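Side-chain contacts in cytochrome P450 (PDB 3OFT), which belongs to the haem-binding cytochrome P450 family and holds iron protoporphyrin IX inside a largely helical fold: residues T32-P37 and N312-S317; S138-I143 and R360-G365. All coordinates share one frame; numbering follows the deposited sequence.

Contact 1: T32-P37 and N312-S317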
ATOM      1  N   THR A  32       6.107  11.515  16.086  1.00 14.09           N
ATOM      2  CA  THR A  32       6.088  12.776  16.847  1.00 15.03           C
ATOM      3  C   THR A  32       4.681  13.061  17.386  1.00 15.47           C
ATOM      4  O   THR A  32       4.534  13.665  18.471  1.00 13.97           O
ATOM      5  CB  THR A  32       6.517  13.982  16.020  1.00 15.77           C
ATOM      6  OG1 THR A  32       5.615  14.145  14.907  1.00 16.30           O
ATOM      7  CG2 THR A  32       7.921  13.797  15.505  1.00 15.43           C
ATOM      8  N   LEU A  33       3.655  12.605  16.660  1.00 13.58           N
ATOM      9  CA  LEU A  33       2.277  12.855  17.070  1.00 13.84           C
ATOM     10  C   LEU A  33       1.838  12.077  18.311  1.00 13.69           C
ATOM     11  O   LEU A  33       0.844  12.422  18.926  1.00 14.66           O
ATOM     12  CB  LEU A  33       1.274  12.590  15.917  1.00 13.98           C
ATOM     13  CG  LEU A  33       1.271  13.551  14.722  1.00 14.09           C
ATOM     14  CD1 LEU A  33       0.187  13.095  13.718  1.00 13.49           C
ATOM     15  CD2 LEU A  33       0.987  14.984  15.189  1.00 14.56           C
ATOM     16  N   LEU A  34       2.537  10.995  18.646  1.00 14.05           N
ATOM     17  CA  LEU A  34       2.213  10.248  19.855  1.00 16.68           C
ATOM     18  C   LEU A  34       2.452  11.061  21.148  1.00 18.02           C
ATOM     19  O   LEU A  34       1.922  10.703  22.243  1.00 18.82           O
ATOM     20  CB  LEU A  34       3.062   8.983  19.898  1.00 16.17           C
ATOM     21  CG  LEU A  34       2.495   7.679  19.316  1.00 18.55           C
ATOM     22  CD1 LEU A  34       1.210   7.716  18.567  1.00 14.01           C
ATOM     23  CD2 LEU A  34       3.576   6.683  18.724  1.00 16.31           C
ATOM     24  N   ASP A  35       3.224  12.135  21.022  1.00 19.59           N
ATOM     25  CA  ASP A  35       3.479  13.054  22.155  1.00 22.06           C
ATOM     26  C   ASP A  35       2.362  14.071  22.422  1.00 22.00           C
ATOM     27  O   ASP A  35       2.444  14.866  23.382  1.00 22.88           O
ATOM     28  CB  ASP A  35       4.802  13.802  21.971  1.00 22.97           C
ATOM     29  CG  ASP A  35       5.996  12.868  21.842  1.00 29.79           C
ATOM     30  OD1 ASP A  35       7.048  13.323  21.326  1.00 34.50           O
ATOM     31  OD2 ASP A  35       5.879  11.680  22.223  1.00 33.59           O
ATOM     32  N   GLY A  36       1.327  14.069  21.586  1.00 21.12           N
ATOM     33  CA  GLY A  36       0.211  15.002  21.757  1.00 19.12           C
ATOM     34  C   GLY A  36      -1.111  14.314  21.938  1.00 18.44           C
ATOM     35  O   GLY A  36      -1.153  13.122  22.192  1.00 18.69           O
ATOM     36  N   PRO A  37      -2.228  15.063  21.796  1.00 17.92           N
ATOM     37  CA  PRO A  37      -3.575  14.507  21.863  1.00 17.05           C
ATOM     38  C   PRO A  37      -3.793  13.367  20.822  1.00 16.91           C
ATOM     39  O   PRO A  37      -3.150  13.362  19.768  1.00 16.64           O
ATOM     40  CB  PRO A  37      -4.467  15.716  21.555  1.00 17.47           C
ATOM     41  CG  PRO A  37      -3.611  16.936  21.865  1.00 17.37           C
ATOM     42  CD  PRO A  37      -2.223  16.514  21.531  1.00 17.59           C
ATOM     43  N   ASN A 312       0.209   0.454  14.501  1.00  9.31           N
ATOM     44  CA  ASN A 312       1.280  -0.558  14.600  1.00  8.73           C
ATOM     45  C   ASN A 312       2.450  -0.188  15.485  1.00  8.80           C
ATOM     46  O   ASN A 312       2.956  -1.045  16.206  1.00  8.71           O
ATOM     47  CB  ASN A 312       1.851  -0.926  13.256  1.00  7.10           C
ATOM     48  CG  ASN A 312       0.849  -1.639  12.377  1.00  7.48           C
ATOM     49  OD1 ASN A 312      -0.372  -1.454  12.508  1.00  9.45           O
ATOM     50  ND2 ASN A 312       1.360  -2.464  11.472  1.00  9.74           N
ATOM     51  N   LEU A 313       2.897   1.055  15.418  1.00  8.05           N
ATOM     52  CA  LEU A 313       4.107   1.418  16.135  1.00  9.27           C
ATOM     53  C   LEU A 313       3.873   2.224  17.423  1.00 10.63           C
ATOM     54  O   LEU A 313       4.819   2.844  17.940  1.00 11.36           O
ATOM     55  CB  LEU A 313       5.080   2.153  15.192  1.00  8.96           C
ATOM     56  CG  LEU A 313       5.521   1.346  13.949  1.00  8.53           C
ATOM     57  CD1 LEU A 313       6.611   2.118  13.243  1.00  8.47           C
ATOM     58  CD2 LEU A 313       6.040  -0.102  14.306  1.00 10.77           C
ATOM     59  N   ASP A 314       2.633   2.252  17.906  1.00 10.63           N
ATOM     60  CA  ASP A 314       2.271   3.014  19.109  1.00 12.17           C
ATOM     61  C   ASP A 314       2.533   2.017  20.254  1.00 13.36           C
ATOM     62  O   ASP A 314       1.860   0.970  20.311  1.00 13.69           O
ATOM     63  CB  ASP A 314       0.778   3.383  19.093  1.00 11.46           C
ATOM     64  CG  ASP A 314       0.317   4.133  20.380  1.00 17.44           C
ATOM     65  OD1 ASP A 314       1.099   4.190  21.360  1.00 14.64           O
ATOM     66  OD2 ASP A 314      -0.818   4.703  20.382  1.00 20.12           O
ATOM     67  N   PRO A 315       3.529   2.316  21.112  1.00 14.91           N
ATOM     68  CA  PRO A 315       3.851   1.433  22.258  1.00 16.61           C
ATOM     69  C   PRO A 315       2.665   1.216  23.206  1.00 17.48           C
ATOM     70  O   PRO A 315       2.633   0.229  23.944  1.00 18.31           O
ATOM     71  CB  PRO A 315       5.020   2.127  22.963  1.00 16.05           C
ATOM     72  CG  PRO A 315       5.191   3.459  22.358  1.00 17.91           C
ATOM     73  CD  PRO A 315       4.302   3.585  21.127  1.00 14.82           C
ATOM     74  N   ALA A 316       1.672   2.094  23.137  1.00 16.68           N
ATOM     75  CA  ALA A 316       0.464   1.874  23.916  1.00 17.25           C
ATOM     76  C   ALA A 316      -0.463   0.788  23.309  1.00 17.17           C
ATOM     77  O   ALA A 316      -1.289   0.217  24.019  1.00 17.00           O
ATOM     78  CB  ALA A 316      -0.260   3.200  24.190  1.00 17.80           C
ATOM     79  N   SER A 317      -0.288   0.469  22.020  1.00 16.05           N
ATOM     80  CA  SER A 317      -1.070  -0.595  21.365  1.00 15.40           C
ATOM     81  C   SER A 317      -0.332  -1.927  21.225  1.00 15.33           C
ATOM     82  O   SER A 317      -0.955  -2.994  21.168  1.00 14.96           O
ATOM     83  CB  SER A 317      -1.546  -0.138  19.957  1.00 15.65           C
ATOM     84  OG  SER A 317      -2.397   0.988  20.050  1.00 14.96           O
TER
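The carboxylate of D314 has the methyl tip of L34 on one face and a backbone amide approaching from the other. L34 CD1 sits almost squarely above the centre of the group, 4.1 Å from D314 CG, so an apolar methyl covers that face. On the opposite side A316 N donates to D314 OD1 at 2.8 Å, reaching the oxygen about 51° out of the carboxylate plane; this closes an Asx turn. With its CG anti to the backbone N (chi1 177°), D314 keeps the carboxylate on the side of its own carbonyl carbon, near the amide two residues on. OD2 is taken up by G54 N, and two backbone amides thus hold the group's rotation. L34 CD2 reaches P315 CD, 4.0 Å away. The same methyl rests 3.9 Å from D314 CA. L34 itself has a nearly eclipsed second torsion (chi2 8°), and the exact placing of its two methyls deserves some reserve. In the P450 fold this joins the 3-10 turn following helix 26-31, probably the A helix, to the chain leaving helix 309-312, the likely K' helix, where the meander begins. L34 also touches L310 of that short helix, while K31 NZ bonds to L313 O beside the contact.

Contact 2: S138-I143 and R360-G365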
ATOM      1  N   SER A 138      14.697   2.704  -7.657  1.00 10.48           N
ATOM      2  CA  SER A 138      14.410   2.878  -9.068  1.00 13.23           C
ATOM      3  C   SER A 138      14.717   1.616  -9.888  1.00 12.86           C
ATOM      4  O   SER A 138      14.073   1.388 -10.902  1.00 13.05           O
ATOM      5  CB  SER A 138      15.103   4.129  -9.648  1.00 13.79           C
ATOM      6  OG  SER A 138      16.474   4.063  -9.393  1.00 20.06           O
ATOM      7  N   ASP A 139      15.675   0.786  -9.448  1.00 11.49           N
ATOM      8  CA  ASP A 139      16.080  -0.418 -10.220  1.00 12.32           C
ATOM      9  C   ASP A 139      15.267  -1.667  -9.883  1.00 11.55           C
ATOM     10  O   ASP A 139      15.216  -2.616 -10.681  1.00 11.51           O
ATOM     11  CB  ASP A 139      17.578  -0.759  -9.999  1.00 13.24           C
ATOM     12  CG  ASP A 139      18.514   0.377 -10.389  1.00 17.54           C
ATOM     13  OD1 ASP A 139      18.124   1.176 -11.256  1.00 19.12           O
ATOM     14  OD2 ASP A 139      19.629   0.480  -9.832  1.00 20.19           O
ATOM     15  N   PHE A 140      14.667  -1.707  -8.693  1.00  9.86           N
ATOM     16  CA  PHE A 140      13.950  -2.917  -8.303  1.00  9.53           C
ATOM     17  C   PHE A 140      12.548  -2.604  -7.788  1.00  9.42           C
ATOM     18  O   PHE A 140      11.580  -3.135  -8.320  1.00 10.25           O
ATOM     19  CB  PHE A 140      14.743  -3.739  -7.256  1.00  8.72           C
ATOM     20  CG  PHE A 140      14.218  -5.145  -7.069  1.00  8.17           C
ATOM     21  CD1 PHE A 140      14.805  -6.212  -7.734  1.00  6.82           C
ATOM     22  CD2 PHE A 140      13.094  -5.388  -6.241  1.00  8.83           C
ATOM     23  CE1 PHE A 140      14.316  -7.530  -7.551  1.00  9.69           C
ATOM     24  CE2 PHE A 140      12.604  -6.674  -6.052  1.00  8.41           C
ATOM     25  CZ  PHE A 140      13.175  -7.743  -6.710  1.00  8.70           C
ATOM     26  N   ALA A 141      12.447  -1.807  -6.721  1.00  9.39           N
ATOM     27  CA  ALA A 141      11.166  -1.672  -6.008  1.00 11.03           C
ATOM     28  C   ALA A 141      10.073  -1.136  -6.900  1.00 11.63           C
ATOM     29  O   ALA A 141       8.942  -1.589  -6.817  1.00 11.67           O
ATOM     30  CB  ALA A 141      11.317  -0.750  -4.727  1.00  9.89           C
ATOM     31  N   GLU A 142      10.408  -0.143  -7.725  1.00 13.20           N
ATOM     32  CA  GLU A 142       9.425   0.476  -8.610  1.00 14.94           C
ATOM     33  C   GLU A 142       9.235  -0.290  -9.918  1.00 14.85           C
ATOM     34  O   GLU A 142       8.454   0.153 -10.743  1.00 16.31           O
ATOM     35  CB  GLU A 142       9.754   1.963  -8.898  1.00 16.09           C
ATOM     36  CG  GLU A 142       9.262   2.870  -7.748  1.00 22.03           C
ATOM     37  CD  GLU A 142       9.834   4.309  -7.688  1.00 30.12           C
ATOM     38  OE1 GLU A 142       9.405   5.019  -6.744  1.00 35.02           O
ATOM     39  OE2 GLU A 142      10.689   4.718  -8.513  1.00 30.97           O
ATOM     40  N   ILE A 143       9.961  -1.389 -10.114  1.00 13.75           N
ATOM     41  CA  ILE A 143       9.882  -2.155 -11.347  1.00 12.77           C
ATOM     42  C   ILE A 143       9.067  -3.422 -11.082  1.00 13.12           C
ATOM     43  O   ILE A 143       8.204  -3.809 -11.875  1.00 12.45           O
ATOM     44  CB  ILE A 143      11.305  -2.524 -11.855  1.00 13.04           C
ATOM     45  CG1 ILE A 143      12.133  -1.266 -12.146  1.00 15.19           C
ATOM     46  CG2 ILE A 143      11.278  -3.478 -13.079  1.00 13.66           C
ATOM     47  CD1 ILE A 143      11.564  -0.400 -13.272  1.00 20.02           C
ATOM     48  N   ARG A 360      12.783 -14.754  -0.597  1.00  8.72           N
ATOM     49  CA  ARG A 360      13.376 -16.023  -1.017  1.00 10.46           C
ATOM     50  C   ARG A 360      14.395 -15.767  -2.119  1.00 11.05           C
ATOM     51  O   ARG A 360      15.504 -16.314  -2.103  1.00 12.35           O
ATOM     52  CB  ARG A 360      12.324 -16.993  -1.561  1.00 10.16           C
ATOM     53  CG  ARG A 360      11.459 -17.594  -0.508  1.00 12.02           C
ATOM     54  CD  ARG A 360      10.510 -18.677  -1.093  1.00 17.70           C
ATOM     55  NE  ARG A 360       9.568 -19.002  -0.028  1.00 20.94           N
ATOM     56  CZ  ARG A 360       9.893 -19.593   1.137  1.00 25.81           C
ATOM     57  NH1 ARG A 360      11.140 -20.001   1.393  1.00 27.76           N
ATOM     58  NH2 ARG A 360       8.960 -19.803   2.062  1.00 25.22           N
ATOM     59  N   GLU A 361      14.023 -14.960  -3.084  1.00 10.70           N
ATOM     60  CA  GLU A 361      14.911 -14.759  -4.222  1.00 11.97           C
ATOM     61  C   GLU A 361      16.076 -13.853  -3.951  1.00 12.19           C
ATOM     62  O   GLU A 361      17.189 -14.147  -4.435  1.00 12.97           O
ATOM     63  CB  GLU A 361      14.137 -14.294  -5.450  1.00 12.77           C
ATOM     64  CG  GLU A 361      13.329 -15.413  -6.092  1.00 16.02           C
ATOM     65  CD  GLU A 361      14.181 -16.629  -6.522  1.00 23.34           C
ATOM     66  OE1 GLU A 361      13.716 -17.771  -6.323  1.00 24.88           O
ATOM     67  OE2 GLU A 361      15.291 -16.439  -7.059  1.00 25.58           O
ATOM     68  N   TRP A 362      15.845 -12.771  -3.197  1.00 11.51           N
ATOM     69  CA  TRP A 362      16.894 -11.781  -2.921  1.00 11.65           C
ATOM     70  C   TRP A 362      17.955 -12.345  -2.003  1.00 13.16           C
ATOM     71  O   TRP A 362      19.173 -12.262  -2.301  1.00 14.02           O
ATOM     72  CB  TRP A 362      16.312 -10.490  -2.305  1.00 11.47           C
ATOM     73  CG  TRP A 362      17.262  -9.297  -2.272  1.00 10.72           C
ATOM     74  CD1 TRP A 362      17.943  -8.810  -1.188  1.00 10.66           C
ATOM     75  CD2 TRP A 362      17.602  -8.446  -3.368  1.00 11.32           C
ATOM     76  NE1 TRP A 362      18.701  -7.707  -1.551  1.00 13.13           N
ATOM     77  CE2 TRP A 362      18.502  -7.468  -2.885  1.00 12.45           C
ATOM     78  CE3 TRP A 362      17.254  -8.437  -4.721  1.00 10.54           C
ATOM     79  CZ2 TRP A 362      19.067  -6.482  -3.712  1.00 13.35           C
ATOM     80  CZ3 TRP A 362      17.790  -7.440  -5.535  1.00 10.13           C
ATOM     81  CH2 TRP A 362      18.690  -6.474  -5.019  1.00 14.18           C
ATOM     82  N   LEU A 363      17.504 -12.919  -0.890  1.00 12.45           N
ATOM     83  CA  LEU A 363      18.403 -13.602   0.031  1.00 13.44           C
ATOM     84  C   LEU A 363      19.072 -14.827  -0.567  1.00 14.06           C
ATOM     85  O   LEU A 363      20.250 -15.042  -0.329  1.00 14.94           O
ATOM     86  CB  LEU A 363      17.663 -13.978   1.316  1.00 12.58           C
ATOM     87  CG  LEU A 363      17.244 -12.766   2.151  1.00 11.33           C
ATOM     88  CD1 LEU A 363      16.264 -13.175   3.259  1.00 16.65           C
ATOM     89  CD2 LEU A 363      18.430 -12.098   2.768  1.00 14.73           C
ATOM     90  N   GLY A 364      18.315 -15.643  -1.299  1.00 14.07           N
ATOM     91  CA  GLY A 364      18.845 -16.849  -1.908  1.00 15.57           C
ATOM     92  C   GLY A 364      19.823 -16.557  -3.037  1.00 15.97           C
ATOM     93  O   GLY A 364      20.832 -17.255  -3.186  1.00 16.57           O
ATOM     94  N   GLY A 365      19.560 -15.519  -3.817  1.00 15.12           N
ATOM     95  CA  GLY A 365      20.374 -15.226  -4.999  1.00 15.16           C
ATOM     96  C   GLY A 365      21.486 -14.206  -4.818  1.00 15.59           C
ATOM     97  O   GLY A 365      22.481 -14.219  -5.549  1.00 17.00           O
TER
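Helices 136-141 and 348-365, by their place in the chain the start of the E helix and the L helix of a P450, pack together here, and segments 138-143 and 360-365 meet through one aromatic pair, F140 with W362. Their backbones stay well apart, with F140 CA and W362 CA 10.8 Å from each other, and the two rings bridge the gap. The contact is a tilted T-shaped stack: the six-membered ring of W362 turns its edge to the face of F140, with ring centroids 5.3 Å apart and planes inclined at 67°. The indole touches through its CE3-CZ3 side; W362 CZ3 lies 3.9 Å from F140 CD1 and 4.0 Å from F140 CE1. Both side chains leave the backbone with CG anti to N (chi1 -166° for F140, -167° for W362), which sends the rings into the interhelical space, where the side chains pass alongside each other, pointing opposite ways. A wider pi-type turn spans 138-141. The pair belongs to a larger aromatic cluster: F136 and F358 each meet both rings, and F369 makes a further edge-to-face contact with W362. L124 and M125 of helix 107-128 touch F140 and W362 respectively, and I243 of helix 221-252 packs on F140. Four helices thus converge on these buried rings, as in the D-E-I-L helix bundle that forms the structural core of cytochromes P450.

How the contacts relate
The two contacts illustrate how packing changes with place in the fold. Contact 2 is buried, joins helix to helix, and relies on aromatic rings alone; contact 1 is partly buried, joins a 3-10 turn to a loop, each just after a short helix, and sets aliphatic carbon against a carboxylate and a proline. Neither pair of segments is tied by a hydrogen bond, yet polar atoms weigh more in contact 1, where they shape the turn itself. No secondary-structure element is shared: contact 1 lies beside the mixed sheet that includes strands 39-42 and 303-307, contact 2 within the helical bundle. Their centres are 32 Å apart and their nearest atoms about 19 Å, although their segments alternate along the chain.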